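Carbohydrate binding module family 33 and 10 domain protein (Teredinibacter turnerae, PDB 6RW7) is an AA10 lytic polysaccharide monooxygenase, seen here as its copper-binding catalytic domain, that probably binds cellulose and cleaves its chains by oxidation. Local coordinates at residues R58-F70 against E130-D143. Residues are numbered along the deposited sequence; the frame is centred on the assembly and turned at random. Where two conformers were deposited one is given.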
ATOM      1  N   ARG A  58      -9.201   5.295   5.896  1.00 10.97           N
ATOM      2  CA  ARG A  58      -9.429   6.567   5.178  1.00 11.04           C
ATOM      3  C   ARG A  58     -10.915   6.809   4.859  1.00 11.49           C
ATOM      4  O   ARG A  58     -11.252   7.972   4.723  1.00 12.02           O
ATOM      5  CB  ARG A  58      -8.574   6.598   3.911  1.00 11.10           C
ATOM      6  CG  ARG A  58      -8.769   7.853   3.070  1.00 11.40           C
ATOM      7  CD  ARG A  58      -8.308   9.111   3.753  1.00 11.76           C
ATOM      8  NE  ARG A  58      -8.684  10.250   2.928  1.00 12.49           N
ATOM      9  CZ  ARG A  58      -8.574  11.526   3.278  1.00 13.71           C
ATOM     10  NH1 ARG A  58      -8.096  11.864   4.468  1.00 13.32           N
ATOM     11  NH2 ARG A  58      -8.996  12.473   2.447  1.00 13.69           N
ATOM     12  N   LYS A  59     -11.765   5.800   4.775  1.00 11.00           N
ATOM     13  CA  LYS A  59     -13.217   6.054   4.546  1.00 11.86           C
ATOM     14  C   LYS A  59     -13.775   6.874   5.701  1.00 12.93           C
ATOM     15  O   LYS A  59     -14.743   7.627   5.448  1.00 14.11           O
ATOM     16  CB  LYS A  59     -13.992   4.757   4.386  1.00 12.47           C
ATOM     17  CG  LYS A  59     -13.689   4.075   3.056  1.00 12.51           C
ATOM     18  CD  LYS A  59     -14.565   2.888   2.813  1.00 13.24           C
ATOM     19  CE  LYS A  59     -14.232   1.722   3.714  1.00 13.81           C
ATOM     20  NZ  LYS A  59     -15.183   0.603   3.513  1.00 14.08           N
ATOM     21  N   VAL A  60     -13.198   6.724   6.888  1.00 11.74           N
ATOM     22  CA  VAL A  60     -13.712   7.348   8.137  1.00 13.45           C
ATOM     23  C   VAL A  60     -12.742   8.413   8.644  1.00 14.04           C
ATOM     24  O   VAL A  60     -13.214   9.481   9.067  1.00 14.86           O
ATOM     25  CB  VAL A  60     -13.989   6.255   9.182  1.00 13.50           C
ATOM     26  CG1 VAL A  60     -14.344   6.858  10.545  1.00 15.11           C
ATOM     27  CG2 VAL A  60     -15.082   5.335   8.673  1.00 14.09           C
ATOM     28  N   VAL A  61     -11.461   8.097   8.730  1.00 13.48           N
ATOM     29  CA  VAL A  61     -10.429   8.919   9.411  1.00 13.84           C
ATOM     30  C   VAL A  61      -9.858   9.870   8.364  1.00 13.96           C
ATOM     31  O   VAL A  61      -9.111   9.372   7.497  1.00 13.11           O
ATOM     32  CB  VAL A  61      -9.331   8.012   9.991  1.00 14.33           C
ATOM     33  CG1 VAL A  61      -8.215   8.834  10.618  1.00 16.09           C
ATOM     34  CG2 VAL A  61      -9.911   6.975  10.945  1.00 14.35           C
ATOM     35  N   LYS A  62     -10.190  11.160   8.406  1.00 14.24           N
ATOM     36  CA  LYS A  62      -9.833  12.113   7.322  1.00 14.69           C
ATOM     37  C   LYS A  62      -8.658  13.013   7.703  1.00 15.16           C
ATOM     38  O   LYS A  62      -8.179  13.742   6.823  1.00 16.59           O
ATOM     39  CB  LYS A  62     -11.036  12.983   6.961  1.00 14.24           C
ATOM     40  CG  LYS A  62     -12.233  12.201   6.475  1.00 14.16           C
ATOM     41  CD  LYS A  62     -11.927  11.380   5.246  1.00 13.95           C
ATOM     42  CE  LYS A  62     -13.171  10.757   4.686  1.00 13.95           C
ATOM     43  NZ  LYS A  62     -12.836   9.896   3.547  1.00 13.46           N
ATOM     44  N   GLY A  63      -8.210  12.986   8.953  1.00 16.03           N
ATOM     45  CA  GLY A  63      -7.321  14.037   9.460  1.00 16.79           C
ATOM     46  C   GLY A  63      -5.861  13.637   9.487  1.00 16.34           C
ATOM     47  O   GLY A  63      -5.134  14.321  10.166  1.00 17.27           O
ATOM     48  N   THR A  64      -5.403  12.575   8.815  1.00 14.71           N
ATOM     49  CA  THR A  64      -3.965  12.223   8.945  1.00 13.50           C
ATOM     50  C   THR A  64      -3.077  13.224   8.202  1.00 14.37           C
ATOM     51  O   THR A  64      -3.467  13.708   7.126  1.00 15.19           O
ATOM     52  CB  THR A  64      -3.605  10.796   8.523  1.00 13.26           C
ATOM     53  OG1 THR A  64      -3.824  10.603   7.124  1.00 12.30           O
ATOM     54  CG2 THR A  64      -4.360   9.774   9.334  1.00 14.10           C
ATOM     55  N   GLU A  65      -1.885  13.477   8.744  1.00 14.98           N
ATOM     56  CA  GLU A  65      -0.835  14.314   8.118  1.00 15.68           C
ATOM     57  C   GLU A  65      -0.266  13.565   6.919  1.00 16.07           C
ATOM     58  O   GLU A  65       0.036  14.196   5.878  1.00 18.04           O
ATOM     59  CB  GLU A  65       0.317  14.602   9.083  1.00 16.37           C
ATOM     60  N   HIS A  66      -0.110  12.252   7.062  1.00 13.89           N
ATOM     61  CA  HIS A  66       0.597  11.409   6.070  1.00 13.43           C
ATOM     62  C   HIS A  66      -0.365  10.435   5.393  1.00 11.54           C
ATOM     63  O   HIS A  66      -1.377  10.013   5.983  1.00 11.83           O
ATOM     64  CB  HIS A  66       1.762  10.662   6.722  1.00 14.01           C
ATOM     65  CG  HIS A  66       2.693  11.524   7.508  1.00 14.83           C
ATOM     66  ND1 HIS A  66       3.715  12.248   6.907  1.00 15.97           N
ATOM     67  CD2 HIS A  66       2.752  11.789   8.838  1.00 15.99           C
ATOM     68  CE1 HIS A  66       4.372  12.911   7.858  1.00 16.16           C
ATOM     69  NE2 HIS A  66       3.803  12.637   9.046  1.00 16.64           N
ATOM     70  N   VAL A  67      -0.024  10.082   4.159  1.00 11.32           N
ATOM     71  CA  VAL A  67      -0.799   9.107   3.360  1.00 11.00           C
ATOM     72  C   VAL A  67      -0.295   7.688   3.639  1.00 10.04           C
ATOM     73  O   VAL A  67      -0.966   6.941   4.356  1.00 10.53           O
ATOM     74  CB  VAL A  67      -0.721   9.490   1.876  1.00 10.99           C
ATOM     75  CG1 VAL A  67      -1.361   8.408   1.030  1.00 11.43           C
ATOM     76  CG2 VAL A  67      -1.351  10.871   1.639  1.00 11.46           C
ATOM     77  N   CYS A  68       0.854   7.308   3.098  1.00 10.24           N
ATOM     78  CA  CYS A  68       1.272   5.882   3.058  1.00 10.84           C
ATOM     79  C   CYS A  68       1.446   5.332   4.480  1.00 10.52           C
ATOM     80  O   CYS A  68       1.097   4.167   4.686  1.00 11.48           O
ATOM     81  CB  CYS A  68       2.523   5.698   2.223  1.00 11.43           C
ATOM     82  SG  CYS A  68       2.224   6.199   0.508  1.00 12.25           S
ATOM     83  N   GLY A  69       1.978   6.135   5.405  1.00 10.43           N
ATOM     84  CA  GLY A  69       2.200   5.702   6.797  1.00 10.17           C
ATOM     85  C   GLY A  69       0.935   5.808   7.624  1.00 10.75           C
ATOM     86  O   GLY A  69       0.889   5.255   8.731  1.00 10.61           O
ATOM     87  N   PHE A  70      -0.036   6.592   7.140  1.00 10.00           N
ATOM     88  CA  PHE A  70      -1.346   6.880   7.783  1.00 10.46           C
ATOM     89  C   PHE A  70      -1.185   7.274   9.265  1.00 10.55           C
ATOM     90  O   PHE A  70      -2.073   6.937  10.075  1.00 11.17           O
ATOM     91  CB  PHE A  70      -2.302   5.703   7.591  1.00 10.68           C
ATOM     92  CG  PHE A  70      -3.718   6.179   7.437  1.00 10.42           C
ATOM     93  CD1 PHE A  70      -4.154   6.748   6.249  1.00 10.69           C
ATOM     94  CD2 PHE A  70      -4.594   6.132   8.506  1.00 10.52           C
ATOM     95  CE1 PHE A  70      -5.444   7.227   6.123  1.00 11.01           C
ATOM     96  CE2 PHE A  70      -5.885   6.615   8.372  1.00 10.18           C
ATOM     97  CZ  PHE A  70      -6.313   7.147   7.180  1.00 11.03           C
ATOM     98  N   GLU A 130       6.080  15.067   0.201  1.00 17.23           N
ATOM     99  CA  GLU A 130       5.198  13.963   0.621  1.00 16.07           C
ATOM    100  C   GLU A 130       3.902  14.034  -0.184  1.00 15.61           C
ATOM    101  O   GLU A 130       3.419  15.124  -0.552  1.00 14.86           O
ATOM    102  CB  GLU A 130       4.859  14.035   2.106  1.00 16.79           C
ATOM    103  CG  GLU A 130       6.009  13.615   2.997  1.00 18.39           C
ATOM    104  CD  GLU A 130       5.533  13.015   4.299  1.00 21.30           C
ATOM    105  OE1 GLU A 130       4.402  12.477   4.317  1.00 18.60           O
ATOM    106  OE2 GLU A 130       6.298  13.081   5.299  1.00 21.29           O
ATOM    107  N   LEU A 131       3.315  12.877  -0.404  1.00 12.93           N
ATOM    108  CA  LEU A 131       1.922  12.803  -0.880  1.00 12.80           C
ATOM    109  C   LEU A 131       1.014  13.523   0.126  1.00 12.96           C
ATOM    110  O   LEU A 131       1.304  13.552   1.329  1.00 13.64           O
ATOM    111  CB  LEU A 131       1.530  11.335  -1.022  1.00 12.53           C
ATOM    112  CG  LEU A 131       2.295  10.565  -2.090  1.00 12.90           C
ATOM    113  CD1 LEU A 131       2.041   9.060  -1.929  1.00 13.69           C
ATOM    114  CD2 LEU A 131       1.909  11.054  -3.482  1.00 14.06           C
ATOM    115  N   THR A 132      -0.053  14.121  -0.385  1.00 13.37           N
ATOM    116  CA  THR A 132      -1.123  14.757   0.403  1.00 13.40           C
ATOM    117  C   THR A 132      -2.441  14.145  -0.028  1.00 12.44           C
ATOM    118  O   THR A 132      -2.508  13.560  -1.138  1.00 12.13           O
ATOM    119  CB  THR A 132      -1.172  16.281   0.206  1.00 15.29           C
ATOM    120  OG1 THR A 132      -1.713  16.552  -1.090  1.00 17.61           O
ATOM    121  CG2 THR A 132       0.185  16.924   0.357  1.00 16.16           C
ATOM    122  N   TRP A 133      -3.475  14.321   0.784  1.00 12.41           N
ATOM    123  CA  TRP A 133      -4.820  13.812   0.442  1.00 12.25           C
ATOM    124  C   TRP A 133      -5.343  14.518  -0.812  1.00 13.05           C
ATOM    125  O   TRP A 133      -6.127  13.897  -1.550  1.00 13.48           O
ATOM    126  CB  TRP A 133      -5.788  13.883   1.625  1.00 12.03           C
ATOM    127  CG  TRP A 133      -5.355  12.911   2.673  1.00 12.19           C
ATOM    128  CD1 TRP A 133      -4.916  13.204   3.926  1.00 11.94           C
ATOM    129  CD2 TRP A 133      -5.238  11.487   2.522  1.00 11.67           C
ATOM    130  NE1 TRP A 133      -4.543  12.065   4.569  1.00 11.98           N
ATOM    131  CE2 TRP A 133      -4.721  10.997   3.738  1.00 11.60           C
ATOM    132  CE3 TRP A 133      -5.519  10.580   1.500  1.00 11.34           C
ATOM    133  CZ2 TRP A 133      -4.480   9.647   3.965  1.00 11.14           C
ATOM    134  CZ3 TRP A 133      -5.294   9.238   1.724  1.00 10.79           C
ATOM    135  CH2 TRP A 133      -4.754   8.782   2.934  1.00 11.02           C
ATOM    136  N   ALA A 134      -4.919  15.750  -1.077  1.00 13.29           N
ATOM    137  CA  ALA A 134      -5.351  16.482  -2.288  1.00 13.72           C
ATOM    138  C   ALA A 134      -4.865  15.752  -3.550  1.00 12.99           C
ATOM    139  O   ALA A 134      -5.451  15.952  -4.599  1.00 13.37           O
ATOM    140  CB  ALA A 134      -4.823  17.895  -2.237  1.00 14.48           C
ATOM    141  N   ASP A 135      -3.839  14.902  -3.460  1.00 11.71           N
ATOM    142  CA  ASP A 135      -3.332  14.127  -4.617  1.00 11.92           C
ATOM    143  C   ASP A 135      -4.285  12.979  -4.964  1.00 11.15           C
ATOM    144  O   ASP A 135      -4.171  12.459  -6.085  1.00 11.43           O
ATOM    145  CB  ASP A 135      -1.960  13.532  -4.320  1.00 12.08           C
ATOM    146  CG  ASP A 135      -0.864  14.559  -4.123  1.00 14.27           C
ATOM    147  OD1 ASP A 135      -0.926  15.609  -4.823  1.00 14.41           O
ATOM    148  OD2 ASP A 135       0.076  14.295  -3.307  1.00 14.42           O
ATOM    149  N   PHE A 136      -5.141  12.552  -4.038  1.00 11.15           N
ATOM    150  CA  PHE A 136      -5.912  11.299  -4.157  1.00 10.61           C
ATOM    151  C   PHE A 136      -7.385  11.573  -4.391  1.00 11.28           C
ATOM    152  O   PHE A 136      -7.928  12.603  -3.940  1.00 11.04           O
ATOM    153  CB  PHE A 136      -5.769  10.434  -2.902  1.00 10.87           C
ATOM    154  CG  PHE A 136      -4.434   9.743  -2.871  1.00 10.22           C
ATOM    155  CD1 PHE A 136      -3.306  10.350  -2.335  1.00 10.02           C
ATOM    156  CD2 PHE A 136      -4.307   8.471  -3.391  1.00 10.22           C
ATOM    157  CE1 PHE A 136      -2.070   9.723  -2.365  1.00  9.81           C
ATOM    158  CE2 PHE A 136      -3.071   7.850  -3.415  1.00  9.37           C
ATOM    159  CZ  PHE A 136      -1.968   8.460  -2.878  1.00 10.21           C
ATOM    160  N   GLU A 137      -8.015  10.654  -5.107  1.00 11.37           N
ATOM    161  CA  GLU A 137      -9.491  10.607  -5.241  0.50 11.10           C
ATOM    162  C   GLU A 137     -10.110  10.546  -3.838  1.00 12.09           C
ATOM    163  O   GLU A 137      -9.531   9.881  -2.936  1.00 12.38           O
ATOM    164  CB  GLU A 137      -9.916   9.388  -6.059  0.50 10.56           C
ATOM    165  CG  GLU A 137      -9.503   9.450  -7.514  0.50 10.47           C
ATOM    166  CD  GLU A 137     -10.223   8.446  -8.402  0.50 10.18           C
ATOM    167  OE1 GLU A 137     -10.488   7.296  -7.932  0.50 10.80           O
ATOM    168  OE2 GLU A 137     -10.519   8.819  -9.578  0.50 10.84           O
ATOM    169  N   ASP A 138     -11.236  11.209  -3.664  1.00 12.47           N
ATOM    170  CA  ASP A 138     -11.920  11.275  -2.354  1.00 13.76           C
ATOM    171  C   ASP A 138     -12.516   9.926  -1.979  1.00 13.60           C
ATOM    172  O   ASP A 138     -12.648   9.700  -0.789  1.00 14.14           O
ATOM    173  CB  ASP A 138     -13.011  12.343  -2.385  1.00 17.23           C
ATOM    174  CG  ASP A 138     -12.433  13.743  -2.496  1.00 22.85           C
ATOM    175  OD1 ASP A 138     -11.232  13.939  -2.145  1.00 26.66           O
ATOM    176  OD2 ASP A 138     -13.173  14.625  -2.957  1.00 29.99           O
ATOM    177  N   GLN A 139     -12.927   9.120  -2.950  1.00 13.43           N
ATOM    178  CA  GLN A 139     -13.588   7.825  -2.712  1.00 13.33           C
ATOM    179  C   GLN A 139     -12.675   6.731  -3.232  1.00 12.56           C
ATOM    180  O   GLN A 139     -11.950   6.905  -4.210  1.00 10.85           O
ATOM    181  CB  GLN A 139     -14.955   7.776  -3.399  1.00 15.52           C
ATOM    182  CG  GLN A 139     -15.948   8.794  -2.841  1.00 18.31           C
ATOM    183  CD  GLN A 139     -16.319   8.486  -1.418  1.00 21.25           C
ATOM    184  OE1 GLN A 139     -16.503   7.330  -1.044  1.00 24.99           O
ATOM    185  NE2 GLN A 139     -16.399   9.518  -0.592  1.00 27.18           N
ATOM    186  N   PRO A 140     -12.742   5.526  -2.642  1.00 11.33           N
ATOM    187  CA  PRO A 140     -11.949   4.415  -3.167  1.00 11.44           C
ATOM    188  C   PRO A 140     -12.453   3.949  -4.538  1.00 11.82           C
ATOM    189  O   PRO A 140     -13.649   3.975  -4.769  1.00 12.31           O
ATOM    190  CB  PRO A 140     -12.101   3.298  -2.127  1.00 12.12           C
ATOM    191  CG  PRO A 140     -13.284   3.697  -1.290  1.00 12.65           C
ATOM    192  CD  PRO A 140     -13.497   5.192  -1.433  1.00 11.81           C
ATOM    193  N   PHE A 141     -11.551   3.473  -5.391  1.00 10.86           N
ATOM    194  CA  PHE A 141     -11.937   2.866  -6.689  1.00 11.55           C
ATOM    195  C   PHE A 141     -12.267   1.386  -6.505  1.00 11.78           C
ATOM    196  O   PHE A 141     -12.894   0.805  -7.382  1.00 12.96           O
ATOM    197  CB  PHE A 141     -10.842   3.066  -7.730  1.00 10.98           C
ATOM    198  CG  PHE A 141      -9.588   2.251  -7.540  1.00 10.69           C
ATOM    199  CD1 PHE A 141      -9.499   0.955  -8.009  1.00 11.53           C
ATOM    200  CD2 PHE A 141      -8.481   2.795  -6.918  1.00 10.58           C
ATOM    201  CE1 PHE A 141      -8.332   0.221  -7.861  1.00 11.17           C
ATOM    202  CE2 PHE A 141      -7.300   2.086  -6.800  1.00 10.29           C
ATOM    203  CZ  PHE A 141      -7.239   0.787  -7.240  1.00  9.87           C
ATOM    204  N   CYS A 142     -11.852   0.778  -5.393  1.00 11.88           N
ATOM    205  CA  CYS A 142     -12.122  -0.643  -5.119  1.00 12.36           C
ATOM    206  C   CYS A 142     -12.325  -0.766  -3.614  1.00 12.70           C
ATOM    207  O   CYS A 142     -11.511  -0.230  -2.867  1.00 12.83           O
ATOM    208  CB  CYS A 142     -10.961  -1.483  -5.630  1.00 13.47           C
ATOM    209  SG  CYS A 142     -11.199  -3.273  -5.496  1.00 16.41           S
ATOM    210  N   ASP A 143     -13.430  -1.358  -3.199  1.00 12.64           N
ATOM    211  CA  ASP A 143     -13.779  -1.476  -1.763  1.00 13.38           C
ATOM    212  C   ASP A 143     -14.566  -2.771  -1.658  1.00 13.65           C
ATOM    213  O   ASP A 143     -15.729  -2.794  -2.088  1.00 15.41           O
ATOM    214  CB  ASP A 143     -14.526  -0.238  -1.268  1.00 14.31           C
ATOM    215  CG  ASP A 143     -14.912  -0.299   0.201  1.00 16.21           C
ATOM    216  OD1 ASP A 143     -14.611  -1.292   0.860  1.00 19.81           O
ATOM    217  OD2 ASP A 143     -15.551   0.612   0.640  1.00 21.05           O
TER
HETATM  218  O   HOH W   1      -9.073  10.290  -0.055  1.00 16.56           O
HETATM  219  O   HOH W   2     -11.801  11.232   1.355  1.00 17.85           O
HETATM  220  O   HOH W   3       1.269  15.014   3.603  1.00 23.99           O
HETATM  221  O   HOH W   4       2.139  11.696   3.083  1.00 14.96           O
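An arginine–tryptophan cation-pi stack joins the loop 58-70 to the segment 130-143 of this AA10 domain, whose 3-10 turn 133-135 carries W133 and which runs into strand 142-145; the W133 indole is held between R58 and V67. The R58 guanidinium lies flat on the indole, the planes 5° apart and CZ 3.7 Å from the centroid of the five-membered ring, while R58 CD makes a CH-pi contact over the six-membered ring. R58 has CG anti to the backbone N (chi1 178°) and a bend at the next bond, which lays the chain along the ring; the aliphatic part of K62 covers the other guanidinium face. Over the opposite face of the indole, V67 CG2 sits 3.9 Å from the centroid of the six-membered ring, and V67 CG1 reaches F136 CE1. Rotation of the ring is fixed at its edge, where W133 NE1 donates to T64 OG1 at 3.0 Å, nearly in the ring plane, and T64 OG1 in turn donates a hydrogen bond to H66 O. A leucine in place of W133 would probably leave the R58 guanidinium without its stacking surface and T64 OG1 without its donor. At one end H66 ND1 gives E130 OE1 a straight bond (2.7 Å, 172°); at the other, K59 NZ bridges D143 OD2 at 2.9 Å and also E113. R58, V67 and F136 pack on F182 of strand 178-187, R58 and K59 touch Y117 of strand 111-118, and C68, disulfide-bonded to C198, ties the loop to strand 193-202.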